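Local coordinates for glycosyl hydrolases family 2, sugar binding domain protein (Bacteroides uniformis str. 3978 T3 ii, PDB 6D1P), which is a gut bacterial beta-glucuronidase of glycosyl hydrolase family 2, and so probably hydrolyses the O-glycosidic bonds of beta-glucuronides, at residues P631-W634 with P640-I643. Sequence-based numbering, arbitrary orientation.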
loop_
_atom_site.group_PDB
_atom_site.type_symbol
_atom_site.label_atom_id
_atom_site.label_comp_id
_atom_site.label_asym_id
_atom_site.label_seq_id
_atom_site.Cartn_x
_atom_site.Cartn_y
_atom_site.Cartn_z
ATOM N N PRO A 631 -24.136 -25.655 17.951
ATOM C CA PRO A 631 -23.661 -26.964 18.425
ATOM C C PRO A 631 -23.986 -27.247 19.885
ATOM O O PRO A 631 -24.131 -28.413 20.279
ATOM C CB PRO A 631 -22.139 -26.887 18.211
ATOM C CG PRO A 631 -21.833 -25.403 17.811
ATOM C CD PRO A 631 -23.080 -24.624 18.008
ATOM N N VAL A 632 -24.086 -26.203 20.704
ATOM C CA VAL A 632 -24.280 -26.359 22.141
ATOM C C VAL A 632 -25.435 -25.465 22.589
ATOM O O VAL A 632 -25.302 -24.232 22.615
ATOM C CB VAL A 632 -23.008 -26.031 22.933
ATOM C CG1 VAL A 632 -23.288 -26.136 24.420
ATOM C CG2 VAL A 632 -21.890 -26.977 22.541
ATOM N N ARG A 633 -26.553 -26.087 22.967
ATOM C CA ARG A 633 -27.669 -25.451 23.662
ATOM C C ARG A 633 -27.411 -25.424 25.171
ATOM O O ARG A 633 -26.535 -26.123 25.694
ATOM C CB ARG A 633 -28.966 -26.203 23.389
ATOM C CG ARG A 633 -29.219 -26.540 21.940
ATOM C CD ARG A 633 -29.891 -25.393 21.234
ATOM N NE ARG A 633 -31.099 -24.909 21.921
ATOM C CZ ARG A 633 -32.337 -25.272 21.598
ATOM N NH1 ARG A 633 -32.512 -26.141 20.610
ATOM N NH2 ARG A 633 -33.394 -24.756 22.246
ATOM N N TRP A 634 -28.189 -24.616 25.887
ATOM C CA TRP A 634 -28.023 -24.564 27.334
ATOM C C TRP A 634 -29.312 -24.136 28.019
ATOM O O TRP A 634 -30.233 -23.598 27.396
ATOM C CB TRP A 634 -26.891 -23.632 27.743
ATOM C CG TRP A 634 -27.148 -22.198 27.432
ATOM C CD1 TRP A 634 -27.688 -21.259 28.265
ATOM C CD2 TRP A 634 -26.867 -21.529 26.195
ATOM N NE1 TRP A 634 -27.759 -20.041 27.624
ATOM C CE2 TRP A 634 -27.257 -20.177 26.355
ATOM C CE3 TRP A 634 -26.313 -21.940 24.972
ATOM C CZ2 TRP A 634 -27.123 -19.229 25.333
ATOM C CZ3 TRP A 634 -26.170 -20.995 23.955
ATOM C CH2 TRP A 634 -26.581 -19.653 24.144
ATOM N N PRO A 640 -37.692 -27.677 29.622
ATOM C CA PRO A 640 -38.073 -27.863 28.214
ATOM C C PRO A 640 -37.510 -26.746 27.346
ATOM O O PRO A 640 -37.544 -25.568 27.714
ATOM C CB PRO A 640 -39.604 -27.831 28.251
ATOM C CG PRO A 640 -39.912 -26.972 29.436
ATOM C CD PRO A 640 -38.835 -27.253 30.454
ATOM N N LYS A 641 -36.986 -27.131 26.183
ATOM C CA LYS A 641 -36.250 -26.226 25.312
ATOM C C LYS A 641 -36.954 -26.102 23.974
ATOM O O LYS A 641 -37.422 -27.099 23.415
ATOM C CB LYS A 641 -34.802 -26.700 25.090
ATOM C CG LYS A 641 -33.884 -26.327 26.228
ATOM C CD LYS A 641 -33.924 -24.812 26.467
ATOM C CE LYS A 641 -33.089 -24.435 27.680
ATOM N NZ LYS A 641 -33.158 -23.000 28.057
ATOM N N GLU A 642 -36.996 -24.873 23.464
ATOM C CA GLU A 642 -37.691 -24.568 22.225
ATOM C C GLU A 642 -36.873 -24.984 21.007
ATOM O O GLU A 642 -35.646 -24.818 20.970
ATOM C CB GLU A 642 -37.998 -23.073 22.169
ATOM C CG GLU A 642 -38.559 -22.563 20.859
ATOM C CD GLU A 642 -38.187 -21.103 20.639
ATOM O OE1 GLU A 642 -36.991 -20.829 20.323
ATOM O OE2 GLU A 642 -39.076 -20.237 20.822
ATOM N N ILE A 643 -37.570 -25.537 20.011
ATOM C CA ILE A 643 -37.015 -25.894 18.710
ATOM C C ILE A 643 -37.934 -25.301 17.651
ATOM O O ILE A 643 -39.144 -25.554 17.665
ATOM C CB ILE A 643 -36.895 -27.424 18.526
ATOM C CG1 ILE A 643 -35.826 -28.018 19.425
ATOM C CG2 ILE A 643 -36.591 -27.800 17.081
ATOM C CD1 ILE A 643 -36.328 -28.419 20.789
#
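Arg633 reaches from strand 632-634 to Glu642 on strand 641-647, joining the two facing sheets of a beta-sandwich domain. The first strand is an edge of a mixed sheet, beside strand 698-709; the second is the middle of a three-stranded antiparallel sheet, flanked by 623-625 and 677-680. The axes of the short segments 632-634 and 641-643 come within 9.3 Å, and side chains rather than a backbone ladder bridge them.

Arg633 NH2 donates a hydrogen bond to Glu642 O over 2.6 Å, with an N-H...O angle of 147°. The oxygen lies near the guanidinium edge, 20° out of its plane. Bends at chi2 and chi3 fold the arginine chain on its way to that carbonyl. Its other nitrogens are also engaged, NE in a salt bridge with Glu524 and NH1 in a hydrogen bond with Gln706, while Trp630 adds a cation-pi contact; together they fix the plane's rotation. An alanine in place of Arg633 would remove this bridge and would probably leave Glu642 O short of a partner and Glu524 without its salt bridge, though still bonded to Trp634 N. The Glu642 carboxylate turns to Arg555 in a separate salt bridge.

The remaining contacts are van der Waals or close polar approaches. Lys641 CB lies obliquely 3.7 Å from Arg633 NH2, and Ile643 CG1 meets the guanidinium edge in its plane, 4.0 Å from Arg633 NH1. Bent at chi2 and then extended, the lysine chain runs back toward the first strand, where Lys641 CE sits 3.0 Å from Trp634 O and Lys641 NZ lies 3.1 Å from that same oxygen.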